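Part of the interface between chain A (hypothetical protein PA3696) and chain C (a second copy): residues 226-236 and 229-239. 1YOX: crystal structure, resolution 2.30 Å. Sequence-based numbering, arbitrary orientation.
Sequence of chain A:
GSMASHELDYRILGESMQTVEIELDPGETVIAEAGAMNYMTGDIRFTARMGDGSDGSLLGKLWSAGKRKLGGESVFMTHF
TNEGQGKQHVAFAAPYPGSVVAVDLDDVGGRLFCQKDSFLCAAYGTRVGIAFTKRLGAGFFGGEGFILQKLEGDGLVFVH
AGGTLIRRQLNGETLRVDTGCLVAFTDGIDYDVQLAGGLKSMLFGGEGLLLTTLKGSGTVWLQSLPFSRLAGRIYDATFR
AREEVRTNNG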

ATOM      1  N   PRO A 226       4.009 -10.128  -2.169  1.00 35.83           N
ATOM      2  CA  PRO A 226       2.860 -10.957  -2.531  1.00 36.45           C
ATOM      3  C   PRO A 226       1.757 -10.756  -1.527  1.00 36.69           C
ATOM      4  O   PRO A 226       2.044 -10.467  -0.359  1.00 37.30           O
ATOM      5  CB  PRO A 226       3.382 -12.405  -2.447  1.00 36.30           C
ATOM      6  CG  PRO A 226       4.730 -12.338  -1.819  1.00 35.76           C
ATOM      7  CD  PRO A 226       5.212 -10.915  -1.854  1.00 35.84           C
ATOM      8  N   PHE A 227       0.520 -10.872  -2.004  1.00 36.66           N
ATOM      9  CA  PHE A 227      -0.684 -10.804  -1.184  1.00 37.02           C
ATOM     10  C   PHE A 227      -0.619 -11.729   0.039  1.00 36.99           C
ATOM     11  O   PHE A 227      -1.062 -11.353   1.131  1.00 36.65           O
ATOM     12  CB  PHE A 227      -1.941 -11.096  -2.021  1.00 36.84           C
ATOM     13  CG  PHE A 227      -3.201 -11.209  -1.190  1.00 38.16           C
ATOM     14  CD1 PHE A 227      -3.936 -10.083  -0.865  1.00 38.60           C
ATOM     15  CD2 PHE A 227      -3.616 -12.465  -0.688  1.00 39.78           C
ATOM     16  CE1 PHE A 227      -5.082 -10.180  -0.061  1.00 40.04           C
ATOM     17  CE2 PHE A 227      -4.728 -12.579   0.121  1.00 40.34           C
ATOM     18  CZ  PHE A 227      -5.480 -11.427   0.437  1.00 40.46           C
ATOM     19  N   SER A 228      -0.046 -12.914  -0.135  1.00 36.90           N
ATOM     20  CA  SER A 228       0.020 -13.916   0.962  1.00 37.26           C
ATOM     21  C   SER A 228       0.866 -13.448   2.128  1.00 36.37           C
ATOM     22  O   SER A 228       0.505 -13.646   3.303  1.00 37.35           O
ATOM     23  CB  SER A 228       0.473 -15.305   0.454  1.00 36.78           C
ATOM     24  OG  SER A 228       1.628 -15.225  -0.383  1.00 39.60           O
ATOM     25  N   ARG A 229       1.968 -12.786   1.807  1.00 35.84           N
ATOM     26  CA  ARG A 229       2.851 -12.203   2.825  1.00 35.30           C
ATOM     27  C   ARG A 229       2.180 -11.032   3.579  1.00 34.02           C
ATOM     28  O   ARG A 229       2.301 -10.892   4.788  1.00 34.12           O
ATOM     29  CB  ARG A 229       4.161 -11.741   2.159  1.00 35.28           C
ATOM     30  CG  ARG A 229       5.258 -11.343   3.145  1.00 36.31           C
ATOM     31  CD  ARG A 229       6.463 -10.688   2.427  1.00 36.72           C
ATOM     32  NE  ARG A 229       7.259 -11.660   1.675  1.00 40.10           N
ATOM     33  CZ  ARG A 229       8.533 -11.489   1.314  1.00 40.06           C
ATOM     34  NH1 ARG A 229       9.186 -10.365   1.615  1.00 39.08           N
ATOM     35  NH2 ARG A 229       9.158 -12.455   0.656  1.00 38.80           N
ATOM     36  N   LEU A 230       1.482 -10.186   2.840  1.00 33.48           N
ATOM     37  CA  LEU A 230       0.787  -9.052   3.392  1.00 32.63           C
ATOM     38  C   LEU A 230      -0.324  -9.518   4.351  1.00 32.27           C
ATOM     39  O   LEU A 230      -0.368  -9.126   5.507  1.00 31.03           O
ATOM     40  CB  LEU A 230       0.239  -8.221   2.232  1.00 32.61           C
ATOM     41  CG  LEU A 230      -0.343  -6.812   2.424  1.00 33.71           C
ATOM     42  CD1 LEU A 230      -1.794  -6.897   2.450  1.00 35.34           C
ATOM     43  CD2 LEU A 230       0.198  -5.998   3.666  1.00 29.86           C
ATOM     44  N   ALA A 231      -1.196 -10.387   3.867  1.00 32.72           N
ATOM     45  CA  ALA A 231      -2.334 -10.869   4.647  1.00 33.40           C
ATOM     46  C   ALA A 231      -1.862 -11.621   5.889  1.00 34.36           C
ATOM     47  O   ALA A 231      -2.396 -11.415   6.974  1.00 34.96           O
ATOM     48  CB  ALA A 231      -3.220 -11.757   3.789  1.00 32.27           C
ATOM     49  N   GLY A 232      -0.860 -12.488   5.727  1.00 35.83           N
ATOM     50  CA  GLY A 232      -0.360 -13.323   6.838  1.00 35.69           C
ATOM     51  C   GLY A 232       0.281 -12.501   7.920  1.00 36.65           C
ATOM     52  O   GLY A 232       0.070 -12.743   9.109  1.00 36.98           O
ATOM     53  N   ARG A 233       1.086 -11.525   7.516  1.00 37.58           N
ATOM     54  CA  ARG A 233       1.698 -10.618   8.466  1.00 38.68           C
ATOM     55  C   ARG A 233       0.676  -9.693   9.155  1.00 38.20           C
ATOM     56  O   ARG A 233       0.812  -9.367  10.331  1.00 38.50           O
ATOM     57  CB  ARG A 233       2.829  -9.824   7.777  1.00 39.68           C
ATOM     58  CG  ARG A 233       4.145 -10.618   7.608  1.00 43.50           C
ATOM     59  CD  ARG A 233       4.833 -10.877   8.979  1.00 50.57           C
ATOM     60  NE  ARG A 233       4.347  -9.907   9.978  1.00 55.02           N
ATOM     61  CZ  ARG A 233       4.264 -10.105  11.297  1.00 56.10           C
ATOM     62  NH1 ARG A 233       4.681 -11.249  11.857  1.00 54.97           N
ATOM     63  NH2 ARG A 233       3.773  -9.127  12.056  1.00 54.61           N
ATOM     64  N   ILE A 234      -0.349  -9.265   8.430  1.00 38.60           N
ATOM     65  CA  ILE A 234      -1.434  -8.506   9.048  1.00 39.08           C
ATOM     66  C   ILE A 234      -2.091  -9.316  10.165  1.00 40.75           C
ATOM     67  O   ILE A 234      -2.322  -8.797  11.272  1.00 39.81           O
ATOM     68  CB  ILE A 234      -2.542  -8.139   8.048  1.00 38.56           C
ATOM     69  CG1 ILE A 234      -2.022  -7.172   6.961  1.00 37.87           C
ATOM     70  CG2 ILE A 234      -3.806  -7.653   8.797  1.00 35.70           C
ATOM     71  CD1 ILE A 234      -1.784  -5.823   7.405  1.00 35.70           C
ATOM     72  N   TYR A 235      -2.418 -10.572   9.857  1.00 42.74           N
ATOM     73  CA  TYR A 235      -3.023 -11.465  10.848  1.00 45.53           C
ATOM     74  C   TYR A 235      -2.108 -11.563  12.047  1.00 45.91           C
ATOM     75  O   TYR A 235      -2.480 -11.154  13.149  1.00 45.35           O
ATOM     76  CB  TYR A 235      -3.278 -12.841  10.260  1.00 47.23           C
ATOM     77  CG  TYR A 235      -4.091 -13.759  11.151  1.00 50.23           C
ATOM     78  CD1 TYR A 235      -5.445 -13.521  11.373  1.00 51.80           C
ATOM     79  CD2 TYR A 235      -3.505 -14.883  11.753  1.00 51.78           C
ATOM     80  CE1 TYR A 235      -6.202 -14.374  12.178  1.00 54.17           C
ATOM     81  CE2 TYR A 235      -4.258 -15.757  12.568  1.00 53.65           C
ATOM     82  CZ  TYR A 235      -5.606 -15.494  12.768  1.00 52.79           C
ATOM     83  OH  TYR A 235      -6.374 -16.320  13.560  1.00 52.86           O
ATOM     84  N   ASP A 236      -0.879 -12.026  11.822  1.00 46.66           N
ATOM     85  CA  ASP A 236       0.093 -12.119  12.913  1.00 47.71           C
ATOM     86  C   ASP A 236       0.059 -10.905  13.839  1.00 48.07           C
ATOM     87  O   ASP A 236      -0.062 -11.052  15.048  1.00 48.76           O
ATOM     88  CB  ASP A 236       1.520 -12.359  12.386  1.00 47.57           C
ATOM     89  CG  ASP A 236       1.678 -13.699  11.694  1.00 49.34           C
ATOM     90  OD1 ASP A 236       2.720 -13.875  11.003  1.00 53.82           O
ATOM     91  OD2 ASP A 236       0.787 -14.580  11.830  1.00 49.66           O
TER
ATOM     92  N   ARG C 229     -12.221  -3.077  -0.082  1.00 33.74           N
ATOM     93  CA  ARG C 229     -11.708  -4.181  -0.838  1.00 33.30           C
ATOM     94  C   ARG C 229     -10.414  -4.709  -0.224  1.00 33.23           C
ATOM     95  O   ARG C 229     -10.221  -5.939  -0.119  1.00 32.68           O
ATOM     96  CB  ARG C 229     -11.520  -3.809  -2.303  1.00 32.88           C
ATOM     97  CG  ARG C 229     -10.878  -4.912  -3.101  1.00 32.88           C
ATOM     98  CD  ARG C 229     -10.598  -4.490  -4.516  1.00 35.97           C
ATOM     99  NE  ARG C 229     -11.836  -4.103  -5.215  1.00 37.19           N
ATOM    100  CZ  ARG C 229     -11.933  -3.872  -6.522  1.00 35.15           C
ATOM    101  NH1 ARG C 229     -10.868  -3.990  -7.299  1.00 35.22           N
ATOM    102  NH2 ARG C 229     -13.101  -3.520  -7.049  1.00 35.39           N
ATOM    103  N   LEU C 230      -9.535  -3.791   0.191  1.00 32.08           N
ATOM    104  CA  LEU C 230      -8.281  -4.196   0.823  1.00 31.20           C
ATOM    105  C   LEU C 230      -8.612  -4.993   2.091  1.00 30.79           C
ATOM    106  O   LEU C 230      -8.219  -6.149   2.206  1.00 30.14           O
ATOM    107  CB  LEU C 230      -7.405  -2.979   1.179  1.00 31.16           C
ATOM    108  CG  LEU C 230      -5.864  -2.990   1.285  1.00 30.54           C
ATOM    109  CD1 LEU C 230      -5.320  -1.943   2.292  1.00 28.30           C
ATOM    110  CD2 LEU C 230      -5.258  -4.325   1.543  1.00 29.81           C
ATOM    111  N   ALA C 231      -9.350  -4.389   3.025  1.00 30.39           N
ATOM    112  CA  ALA C 231      -9.630  -5.042   4.316  1.00 30.68           C
ATOM    113  C   ALA C 231     -10.415  -6.328   4.116  1.00 32.07           C
ATOM    114  O   ALA C 231     -10.068  -7.354   4.710  1.00 31.31           O
ATOM    115  CB  ALA C 231     -10.360  -4.135   5.233  1.00 30.47           C
ATOM    116  N   GLY C 232     -11.455  -6.268   3.268  1.00 33.05           N
ATOM    117  CA  GLY C 232     -12.302  -7.423   2.966  1.00 34.69           C
ATOM    118  C   GLY C 232     -11.549  -8.644   2.474  1.00 36.26           C
ATOM    119  O   GLY C 232     -11.692  -9.747   3.047  1.00 37.00           O
ATOM    120  N   ARG C 233     -10.742  -8.481   1.422  1.00 37.48           N
ATOM    121  CA  ARG C 233      -9.986  -9.631   0.884  1.00 39.06           C
ATOM    122  C   ARG C 233      -8.960 -10.169   1.882  1.00 39.58           C
ATOM    123  O   ARG C 233      -8.674 -11.359   1.905  1.00 40.54           O
ATOM    124  CB  ARG C 233      -9.279  -9.295  -0.430  1.00 39.54           C
ATOM    125  CG  ARG C 233     -10.166  -8.715  -1.553  1.00 44.25           C
ATOM    126  CD  ARG C 233     -11.132  -9.721  -2.267  1.00 48.78           C
ATOM    127  NE  ARG C 233     -12.252  -8.977  -2.865  1.00 52.77           N
ATOM    128  CZ  ARG C 233     -12.247  -8.420  -4.081  1.00 54.64           C
ATOM    129  NH1 ARG C 233     -11.185  -8.544  -4.883  1.00 55.81           N
ATOM    130  NH2 ARG C 233     -13.315  -7.736  -4.501  1.00 53.39           N
ATOM    131  N   ILE C 234      -8.385  -9.289   2.695  1.00 40.07           N
ATOM    132  CA  ILE C 234      -7.427  -9.702   3.704  1.00 40.26           C
ATOM    133  C   ILE C 234      -8.105 -10.457   4.826  1.00 41.33           C
ATOM    134  O   ILE C 234      -7.559 -11.413   5.342  1.00 40.62           O
ATOM    135  CB  ILE C 234      -6.606  -8.488   4.280  1.00 39.71           C
ATOM    136  CG1 ILE C 234      -5.501  -8.125   3.289  1.00 38.37           C
ATOM    137  CG2 ILE C 234      -5.997  -8.858   5.660  1.00 36.73           C
ATOM    138  CD1 ILE C 234      -4.865  -6.807   3.472  1.00 35.26           C
ATOM    139  N   TYR C 235      -9.290  -9.995   5.211  1.00 43.66           N
ATOM    140  CA  TYR C 235     -10.052 -10.614   6.281  1.00 45.96           C
ATOM    141  C   TYR C 235     -10.348 -12.051   5.933  1.00 47.13           C
ATOM    142  O   TYR C 235     -10.008 -12.970   6.658  1.00 47.39           O
ATOM    143  CB  TYR C 235     -11.374  -9.893   6.498  1.00 46.69           C
ATOM    144  CG  TYR C 235     -12.343 -10.673   7.368  1.00 48.09           C
ATOM    145  CD1 TYR C 235     -12.111 -10.814   8.733  1.00 49.39           C
ATOM    146  CD2 TYR C 235     -13.491 -11.278   6.823  1.00 48.41           C
ATOM    147  CE1 TYR C 235     -12.985 -11.526   9.554  1.00 49.31           C
ATOM    148  CE2 TYR C 235     -14.380 -12.000   7.639  1.00 49.83           C
ATOM    149  CZ  TYR C 235     -14.112 -12.109   9.003  1.00 49.83           C
ATOM    150  OH  TYR C 235     -14.965 -12.799   9.834  1.00 52.15           O
ATOM    151  N   ASP C 236     -10.976 -12.253   4.799  1.00 48.90           N
ATOM    152  CA  ASP C 236     -11.447 -13.573   4.543  1.00 51.25           C
ATOM    153  C   ASP C 236     -10.361 -14.483   3.930  1.00 52.62           C
ATOM    154  O   ASP C 236     -10.585 -15.676   3.734  1.00 52.38           O
ATOM    155  CB  ASP C 236     -12.783 -13.520   3.784  1.00 51.00           C
ATOM    156  CG  ASP C 236     -12.642 -12.995   2.387  1.00 51.54           C
ATOM    157  OD1 ASP C 236     -11.598 -13.294   1.758  1.00 52.66           O
ATOM    158  OD2 ASP C 236     -13.587 -12.310   1.924  1.00 49.25           O
ATOM    159  N   ALA C 237      -9.176 -13.923   3.667  1.00 54.48           N
ATOM    160  CA  ALA C 237      -8.036 -14.750   3.240  1.00 56.02           C
ATOM    161  C   ALA C 237      -7.266 -15.345   4.407  1.00 57.35           C
ATOM    162  O   ALA C 237      -6.595 -16.369   4.248  1.00 57.53           O
ATOM    163  CB  ALA C 237      -7.104 -13.982   2.361  1.00 55.93           C
ATOM    164  N   THR C 238      -7.337 -14.702   5.567  1.00 58.63           N
ATOM    165  CA  THR C 238      -6.686 -15.244   6.757  1.00 60.65           C
ATOM    166  C   THR C 238      -7.696 -16.092   7.523  1.00 61.83           C
ATOM    167  O   THR C 238      -7.702 -16.121   8.764  1.00 61.49           O
ATOM    168  CB  THR C 238      -6.101 -14.139   7.677  1.00 60.59           C
ATOM    169  OG1 THR C 238      -7.154 -13.260   8.105  1.00 62.18           O
ATOM    170  CG2 THR C 238      -5.013 -13.348   6.952  1.00 60.05           C
ATOM    171  N   PHE C 239      -8.536 -16.779   6.742  1.00 63.43           N
ATOM    172  CA  PHE C 239      -9.689 -17.555   7.211  1.00 64.70           C
ATOM    173  C   PHE C 239      -9.811 -18.849   6.397  1.00 64.89           C
ATOM    174  O   PHE C 239     -10.724 -19.659   6.599  1.00 65.24           O
ATOM    175  CB  PHE C 239     -10.970 -16.706   7.084  1.00 65.24           C
ATOM    176  CG  PHE C 239     -11.325 -15.948   8.333  1.00 66.11           C
ATOM    177  CD1 PHE C 239     -10.360 -15.205   9.023  1.00 67.00           C
ATOM    178  CD2 PHE C 239     -12.628 -15.975   8.821  1.00 67.93           C
ATOM    179  CE1 PHE C 239     -10.675 -14.510  10.189  1.00 67.72           C
ATOM    180  CE2 PHE C 239     -12.968 -15.284   9.990  1.00 68.31           C
ATOM    181  CZ  PHE C 239     -11.987 -14.544  10.676  1.00 68.03           C
TER

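The two helices cross at a steep angle of 77°, with their axes 9.4 Å apart at closest approach; the stretches together bury 401 Å². No hydrogen bond links them, and the contact rests on apolar packing.

Along chain C, the first residue to reach across is L230(C). Its CA-to-CB bond points sideways, but the end of the side chain comes nearer, bringing CD2 of L230(C) to 4.4 Å from CD1 of L230(A), a loose contact between equivalent residues of the two copies. One turn later, R233(C) comes nearest through its backbone: its O lies 3.5 Å from CZ of F227(A), at the edge of the ring. The CB of R233(C) points toward chain A, yet the end of the side chain leads away, and its guanidinium is hydrogen-bonded elsewhere in the structure.

I234(C) is the centre of the contact, with 82 Å² covered. It acts as a knob in a hole formed by F227(A), L230(A), A231(A) and I234(A). The tightest approach is CD1 of I234(C) to CD1 of L230(A), 3.2 Å, short for two methyl groups. CG2 of I234(C) meets CG2 of I234(A) at 4.0 Å, while CG1 of I234(C) lies 4.0 Å from CE1 of F227(A). Around A231(A) the backbones come close, with the CA atoms of A231(A) and I234(C) 5.3 Å apart; CB of A231(A) points toward chain C and lies 4.3 Å from CG1 of I234(C).

Farther along, A237(C) places its CB 3.6 Å from CE2 of F227(A), again at the ring edge. T238(C) then packs its methyl CG2 3.3 Å from the backbone O of A231(A), which already accepts a hydrogen bond from N of Y235(A). OG1 of T238(C) donates to O of Y235(C) at 3.2 Å, turning back to its own chain, although OG1 of T238(C) also lies 3.7 Å from CD1 of Y235(A).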